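Local structure of acyl-CoA dehydrogenase (Thermus thermophilus, 2Z1Q) at residues Q449-M459 and V541-E552. The protein binds FAD and probably oxidises saturated acyl-CoA thioesters to their 2,3-dehydroacyl-CoA products, passing the electrons to an acceptor. Numbering follows the deposited sequence.
Sequences QVQNLKKLALM and VYSAARRLTKRE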
ATOM      1  N   GLN B 449     -25.818 -16.355  -1.427  1.00 36.08           N
ATOM      2  CA  GLN B 449     -24.374 -16.495  -1.260  1.00 36.73           C
ATOM      3  C   GLN B 449     -23.955 -15.724  -0.012  1.00 36.47           C
ATOM      4  O   GLN B 449     -23.059 -16.141   0.728  1.00 35.90           O
ATOM      5  CB  GLN B 449     -23.663 -15.964  -2.506  1.00 37.82           C
ATOM      6  CG  GLN B 449     -24.210 -16.563  -3.792  1.00 39.19           C
ATOM      7  CD  GLN B 449     -23.576 -15.983  -5.033  1.00 41.08           C
ATOM      8  OE1 GLN B 449     -23.365 -14.775  -5.126  1.00 42.71           O
ATOM      9  NE2 GLN B 449     -23.274 -16.839  -6.001  1.00 41.25           N
ATOM     10  N   VAL B 450     -24.629 -14.605   0.231  1.00 36.38           N
ATOM     11  CA  VAL B 450     -24.352 -13.795   1.406  1.00 36.58           C
ATOM     12  C   VAL B 450     -24.673 -14.612   2.646  1.00 36.77           C
ATOM     13  O   VAL B 450     -23.932 -14.592   3.629  1.00 37.76           O
ATOM     14  CB  VAL B 450     -25.190 -12.498   1.387  1.00 36.03           C
ATOM     15  CG1 VAL B 450     -25.326 -11.928   2.792  1.00 35.97           C
ATOM     16  CG2 VAL B 450     -24.524 -11.493   0.465  1.00 34.06           C
ATOM     17  N   GLN B 451     -25.772 -15.352   2.602  1.00 36.23           N
ATOM     18  CA  GLN B 451     -26.138 -16.166   3.744  1.00 36.56           C
ATOM     19  C   GLN B 451     -25.123 -17.271   3.969  1.00 33.87           C
ATOM     20  O   GLN B 451     -24.807 -17.597   5.111  1.00 35.35           O
ATOM     21  CB  GLN B 451     -27.533 -16.769   3.556  1.00 38.03           C
ATOM     22  CG  GLN B 451     -28.623 -15.719   3.468  1.00 41.55           C
ATOM     23  CD  GLN B 451     -28.641 -14.789   4.674  1.00 43.54           C
ATOM     24  OE1 GLN B 451     -28.436 -13.582   4.545  1.00 41.18           O
ATOM     25  NE2 GLN B 451     -28.888 -15.351   5.853  1.00 44.55           N
ATOM     26  N   ASN B 452     -24.615 -17.850   2.884  1.00 32.26           N
ATOM     27  CA  ASN B 452     -23.629 -18.925   3.006  1.00 32.31           C
ATOM     28  C   ASN B 452     -22.331 -18.416   3.652  1.00 31.01           C
ATOM     29  O   ASN B 452     -21.710 -19.130   4.439  1.00 30.96           O
ATOM     30  CB  ASN B 452     -23.352 -19.561   1.634  1.00 33.95           C
ATOM     31  CG  ASN B 452     -24.456 -20.546   1.192  1.00 37.49           C
ATOM     32  OD1 ASN B 452     -24.442 -21.038   0.056  1.00 37.08           O
ATOM     33  ND2 ASN B 452     -25.403 -20.837   2.087  1.00 35.49           N
ATOM     34  N   LEU B 453     -21.929 -17.187   3.336  1.00 30.54           N
ATOM     35  CA  LEU B 453     -20.729 -16.601   3.931  1.00 30.94           C
ATOM     36  C   LEU B 453     -20.918 -16.612   5.436  1.00 30.77           C
ATOM     37  O   LEU B 453     -20.020 -17.019   6.171  1.00 32.25           O
ATOM     38  CB  LEU B 453     -20.516 -15.157   3.444  1.00 30.58           C
ATOM     39  CG  LEU B 453     -20.139 -15.014   1.968  1.00 30.39           C
ATOM     40  CD1 LEU B 453     -20.054 -13.554   1.573  1.00 30.70           C
ATOM     41  CD2 LEU B 453     -18.812 -15.711   1.729  1.00 28.75           C
ATOM     42  N   LYS B 454     -22.100 -16.195   5.889  1.00 31.12           N
ATOM     43  CA  LYS B 454     -22.406 -16.180   7.319  1.00 31.92           C
ATOM     44  C   LYS B 454     -22.236 -17.583   7.872  1.00 31.93           C
ATOM     45  O   LYS B 454     -21.674 -17.771   8.947  1.00 31.93           O
ATOM     46  CB  LYS B 454     -23.834 -15.716   7.566  1.00 31.69           C
ATOM     47  CG  LYS B 454     -24.165 -14.419   6.871  1.00 34.14           C
ATOM     48  CD  LYS B 454     -25.583 -13.989   7.167  1.00 34.14           C
ATOM     49  CE  LYS B 454     -25.906 -12.710   6.429  1.00 35.12           C
ATOM     50  NZ  LYS B 454     -27.290 -12.263   6.740  1.00 35.05           N
ATOM     51  N   LYS B 455     -22.735 -18.563   7.131  1.00 32.76           N
ATOM     52  CA  LYS B 455     -22.608 -19.952   7.557  1.00 33.78           C
ATOM     53  C   LYS B 455     -21.133 -20.353   7.566  1.00 31.96           C
ATOM     54  O   LYS B 455     -20.679 -21.039   8.485  1.00 31.89           O
ATOM     55  CB  LYS B 455     -23.379 -20.888   6.612  1.00 35.64           C
ATOM     56  CG  LYS B 455     -24.890 -20.714   6.643  1.00 38.86           C
ATOM     57  CD  LYS B 455     -25.585 -21.736   5.748  1.00 42.53           C
ATOM     58  CE  LYS B 455     -27.103 -21.648   5.892  1.00 44.67           C
ATOM     59  NZ  LYS B 455     -27.651 -20.353   5.405  1.00 47.17           N
ATOM     60  N   LEU B 456     -20.388 -19.924   6.548  1.00 30.07           N
ATOM     61  CA  LEU B 456     -18.967 -20.262   6.451  1.00 31.01           C
ATOM     62  C   LEU B 456     -18.236 -19.832   7.716  1.00 30.77           C
ATOM     63  O   LEU B 456     -17.484 -20.612   8.308  1.00 30.26           O
ATOM     64  CB  LEU B 456     -18.326 -19.586   5.228  1.00 31.41           C
ATOM     65  CG  LEU B 456     -16.833 -19.872   4.983  1.00 32.23           C
ATOM     66  CD1 LEU B 456     -16.624 -21.353   4.683  1.00 31.56           C
ATOM     67  CD2 LEU B 456     -16.333 -19.028   3.818  1.00 30.39           C
ATOM     68  N   ALA B 457     -18.471 -18.588   8.124  1.00 31.36           N
ATOM     69  CA  ALA B 457     -17.860 -18.028   9.326  1.00 32.35           C
ATOM     70  C   ALA B 457     -18.202 -18.903  10.519  1.00 33.89           C
ATOM     71  O   ALA B 457     -17.324 -19.310  11.278  1.00 34.97           O
ATOM     72  CB  ALA B 457     -18.369 -16.611   9.561  1.00 32.41           C
ATOM     73  N   LEU B 458     -19.489 -19.192  10.680  1.00 35.08           N
ATOM     74  CA  LEU B 458     -19.942 -20.026  11.790  1.00 36.47           C
ATOM     75  C   LEU B 458     -19.274 -21.392  11.785  1.00 36.07           C
ATOM     76  O   LEU B 458     -18.901 -21.916  12.832  1.00 37.33           O
ATOM     77  CB  LEU B 458     -21.463 -20.198  11.735  1.00 37.48           C
ATOM     78  CG  LEU B 458     -22.277 -18.984  12.187  1.00 39.55           C
ATOM     79  CD1 LEU B 458     -23.716 -19.066  11.684  1.00 40.12           C
ATOM     80  CD2 LEU B 458     -22.226 -18.917  13.702  1.00 41.01           C
ATOM     81  N   MET B 459     -19.113 -21.972  10.605  1.00 36.06           N
ATOM     82  CA  MET B 459     -18.505 -23.288  10.510  1.00 34.91           C
ATOM     83  C   MET B 459     -17.066 -23.268  11.010  1.00 33.72           C
ATOM     84  O   MET B 459     -16.667 -24.103  11.822  1.00 34.24           O
ATOM     85  CB  MET B 459     -18.534 -23.786   9.066  1.00 34.20           C
ATOM     86  CG  MET B 459     -18.261 -25.266   8.933  1.00 35.23           C
ATOM     87  SD  MET B 459     -17.442 -25.649   7.373  1.00 40.48           S
ATOM     88  CE  MET B 459     -18.772 -25.425   6.198  1.00 39.91           C
ATOM     89  N   VAL B 541     -14.970 -31.300   5.587  1.00 36.38           N
ATOM     90  CA  VAL B 541     -15.048 -29.882   5.926  1.00 34.52           C
ATOM     91  C   VAL B 541     -14.642 -29.026   4.727  1.00 34.54           C
ATOM     92  O   VAL B 541     -15.285 -28.014   4.436  1.00 35.26           O
ATOM     93  CB  VAL B 541     -14.120 -29.546   7.118  1.00 34.30           C
ATOM     94  CG1 VAL B 541     -14.185 -28.054   7.440  1.00 32.14           C
ATOM     95  CG2 VAL B 541     -14.515 -30.385   8.334  1.00 31.14           C
ATOM     96  N   TYR B 542     -13.582 -29.427   4.027  1.00 32.66           N
ATOM     97  CA  TYR B 542     -13.124 -28.659   2.872  1.00 32.97           C
ATOM     98  C   TYR B 542     -14.205 -28.572   1.794  1.00 32.96           C
ATOM     99  O   TYR B 542     -14.396 -27.518   1.179  1.00 34.16           O
ATOM    100  CB  TYR B 542     -11.839 -29.264   2.274  1.00 33.04           C
ATOM    101  CG  TYR B 542     -10.662 -29.359   3.229  1.00 32.72           C
ATOM    102  CD1 TYR B 542     -10.541 -28.511   4.336  1.00 31.60           C
ATOM    103  CD2 TYR B 542      -9.645 -30.289   3.003  1.00 32.95           C
ATOM    104  CE1 TYR B 542      -9.426 -28.591   5.195  1.00 30.13           C
ATOM    105  CE2 TYR B 542      -8.537 -30.376   3.849  1.00 30.44           C
ATOM    106  CZ  TYR B 542      -8.431 -29.530   4.937  1.00 31.94           C
ATOM    107  OH  TYR B 542      -7.324 -29.646   5.746  1.00 31.66           O
ATOM    108  N   SER B 543     -14.916 -29.669   1.558  1.00 30.92           N
ATOM    109  CA  SER B 543     -15.970 -29.657   0.557  1.00 30.55           C
ATOM    110  C   SER B 543     -17.109 -28.753   1.026  1.00 30.55           C
ATOM    111  O   SER B 543     -17.745 -28.078   0.219  1.00 30.43           O
ATOM    112  CB  SER B 543     -16.496 -31.072   0.309  1.00 29.89           C
ATOM    113  OG  SER B 543     -15.486 -31.885  -0.265  1.00 28.30           O
ATOM    114  N   ALA B 544     -17.366 -28.719   2.327  1.00 29.62           N
ATOM    115  CA  ALA B 544     -18.443 -27.869   2.817  1.00 31.69           C
ATOM    116  C   ALA B 544     -18.077 -26.399   2.656  1.00 33.13           C
ATOM    117  O   ALA B 544     -18.928 -25.577   2.315  1.00 32.68           O
ATOM    118  CB  ALA B 544     -18.742 -28.175   4.265  1.00 32.80           C
ATOM    119  N   ALA B 545     -16.810 -26.074   2.899  1.00 32.99           N
ATOM    120  CA  ALA B 545     -16.349 -24.701   2.769  1.00 34.59           C
ATOM    121  C   ALA B 545     -16.479 -24.244   1.317  1.00 34.68           C
ATOM    122  O   ALA B 545     -16.800 -23.086   1.047  1.00 34.33           O
ATOM    123  CB  ALA B 545     -14.894 -24.590   3.238  1.00 32.63           C
ATOM    124  N   ARG B 546     -16.248 -25.157   0.380  1.00 36.25           N
ATOM    125  CA  ARG B 546     -16.337 -24.813  -1.036  1.00 37.14           C
ATOM    126  C   ARG B 546     -17.765 -24.585  -1.499  1.00 37.71           C
ATOM    127  O   ARG B 546     -18.039 -23.644  -2.244  1.00 37.36           O
ATOM    128  CB  ARG B 546     -15.704 -25.902  -1.904  1.00 38.18           C
ATOM    129  CG  ARG B 546     -14.227 -26.130  -1.630  1.00 41.21           C
ATOM    130  CD  ARG B 546     -13.581 -26.973  -2.723  1.00 42.46           C
ATOM    131  NE  ARG B 546     -12.183 -27.276  -2.421  1.00 42.66           N
ATOM    132  CZ  ARG B 546     -11.788 -28.196  -1.547  1.00 43.87           C
ATOM    133  NH1 ARG B 546     -10.492 -28.395  -1.333  1.00 43.30           N
ATOM    134  NH2 ARG B 546     -12.688 -28.931  -0.899  1.00 45.03           N
ATOM    135  N   ARG B 547     -18.683 -25.442  -1.075  1.00 38.38           N
ATOM    136  CA  ARG B 547     -20.070 -25.287  -1.486  1.00 40.18           C
ATOM    137  C   ARG B 547     -20.658 -24.008  -0.923  1.00 38.50           C
ATOM    138  O   ARG B 547     -21.464 -23.347  -1.573  1.00 38.00           O
ATOM    139  CB  ARG B 547     -20.916 -26.491  -1.049  1.00 42.81           C
ATOM    140  CG  ARG B 547     -20.675 -26.961   0.379  1.00 47.58           C
ATOM    141  CD  ARG B 547     -21.650 -28.078   0.766  1.00 51.72           C
ATOM    142  NE  ARG B 547     -23.022 -27.581   0.863  1.00 52.35           N
ATOM    143  CZ  ARG B 547     -23.451 -26.770   1.825  1.00 53.57           C
ATOM    144  NH1 ARG B 547     -22.618 -26.379   2.780  1.00 55.17           N
ATOM    145  NH2 ARG B 547     -24.706 -26.337   1.827  1.00 52.84           N
ATOM    146  N   LEU B 548     -20.243 -23.655   0.285  1.00 37.95           N
ATOM    147  CA  LEU B 548     -20.744 -22.448   0.916  1.00 39.41           C
ATOM    148  C   LEU B 548     -20.208 -21.198   0.233  1.00 40.86           C
ATOM    149  O   LEU B 548     -20.648 -20.088   0.529  1.00 41.17           O
ATOM    150  CB  LEU B 548     -20.394 -22.437   2.411  1.00 38.89           C
ATOM    151  CG  LEU B 548     -21.226 -23.332   3.338  1.00 39.06           C
ATOM    152  CD1 LEU B 548     -20.702 -23.203   4.747  1.00 38.42           C
ATOM    153  CD2 LEU B 548     -22.699 -22.935   3.298  1.00 40.04           C
ATOM    154  N   THR B 549     -19.271 -21.384  -0.694  1.00 41.56           N
ATOM    155  CA  THR B 549     -18.690 -20.267  -1.431  1.00 42.50           C
ATOM    156  C   THR B 549     -18.805 -20.497  -2.939  1.00 45.19           C
ATOM    157  O   THR B 549     -18.242 -19.757  -3.742  1.00 45.41           O
ATOM    158  CB  THR B 549     -17.206 -20.058  -1.041  1.00 41.09           C
ATOM    159  OG1 THR B 549     -16.469 -21.272  -1.230  1.00 39.25           O
ATOM    160  CG2 THR B 549     -17.106 -19.646   0.415  1.00 40.84           C
ATOM    161  N   LYS B 550     -19.556 -21.525  -3.314  1.00 48.17           N
ATOM    162  CA  LYS B 550     -19.750 -21.856  -4.720  1.00 50.16           C
ATOM    163  C   LYS B 550     -20.538 -20.744  -5.406  1.00 50.15           C
ATOM    164  O   LYS B 550     -21.537 -20.258  -4.874  1.00 50.31           O
ATOM    165  CB  LYS B 550     -20.506 -23.189  -4.843  1.00 52.83           C
ATOM    166  CG  LYS B 550     -19.840 -24.224  -5.768  1.00 57.70           C
ATOM    167  CD  LYS B 550     -18.430 -24.629  -5.288  1.00 58.30           C
ATOM    168  CE  LYS B 550     -17.761 -25.637  -6.237  1.00 59.31           C
ATOM    169  NZ  LYS B 550     -16.396 -26.058  -5.782  1.00 58.35           N
ATOM    170  N   ARG B 551     -20.084 -20.333  -6.584  1.00 49.76           N
ATOM    171  CA  ARG B 551     -20.771 -19.287  -7.330  1.00 49.03           C
ATOM    172  C   ARG B 551     -20.580 -19.484  -8.821  1.00 48.72           C
ATOM    173  O   ARG B 551     -19.736 -20.267  -9.256  1.00 46.97           O
ATOM    174  CB  ARG B 551     -20.242 -17.906  -6.940  1.00 50.14           C
ATOM    175  CG  ARG B 551     -18.805 -17.638  -7.389  1.00 50.27           C
ATOM    176  CD  ARG B 551     -18.302 -16.308  -6.849  1.00 51.32           C
ATOM    177  NE  ARG B 551     -16.992 -15.919  -7.375  1.00 51.59           N
ATOM    178  CZ  ARG B 551     -16.768 -15.563  -8.639  1.00 51.42           C
ATOM    179  NH1 ARG B 551     -17.767 -15.546  -9.516  1.00 51.04           N
ATOM    180  NH2 ARG B 551     -15.551 -15.197  -9.026  1.00 49.91           N
ATOM    181  N   GLU B 552     -21.380 -18.763  -9.598  1.00 49.23           N
ATOM    182  CA  GLU B 552     -21.300 -18.828 -11.047  1.00 49.82           C
ATOM    183  C   GLU B 552     -20.416 -17.690 -11.548  1.00 49.86           C
ATOM    184  O   GLU B 552     -20.608 -16.532 -11.185  1.00 49.78           O
ATOM    185  CB  GLU B 552     -22.702 -18.739 -11.659  1.00 50.21           C
ATOM    186  CG  GLU B 552     -23.518 -20.018 -11.492  1.00 52.11           C
ATOM    187  CD  GLU B 552     -22.826 -21.229 -12.108  1.00 53.19           C
ATOM    188  OE1 GLU B 552     -22.617 -22.230 -11.391  1.00 53.04           O
ATOM    189  OE2 GLU B 552     -22.484 -21.180 -13.310  1.00 53.53           O
TER
HETATM  190  O   HOH W   1     -22.406 -19.753  -1.651  1.00 38.09           O
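Leu548, in the type I turn from Arg547 to Lys550, reaches onto helix 445-468, and its two methyls part between Asn452 and Met459. CD2 lies 3.6 Å from Asn452 ND2, the leucine crossing the amide at a slant, and also touches the aliphatic part of Lys455. CD1 turns to Met459, whose CE sits against it at 3.3 Å and against Ala544 CB at 3.4 Å, tighter than usual, so the exact spacing is doubtful. Met459 gets there with CG anti to the backbone N (chi1 -165°) and bends at chi2 and chi3, while its SD passes alongside Val541 CG1. Leu456 forks as well: CD1 rests on Ala545 and CD2 meets Thr549 CG2 at 3.5 Å. A water 3.0 Å from Asn452 OD1 can bridge to Leu548 O, the second bond weak, although it has more acceptors in reach than protons. Gln449 sets NE2 3.3 Å from CB of Arg551, which follows the turn and whose guanidinium leads away to a salt bridge with Asp519. The axes of the two helical segments run roughly antiparallel (152°), 10.0 Å apart at closest approach. Both helices lie in the helical C-terminal part of the chain, where helix 505-528 packs against Gln449, Leu453, Leu456 and Arg551, and helix 476-502 meets Leu456 through Ile485.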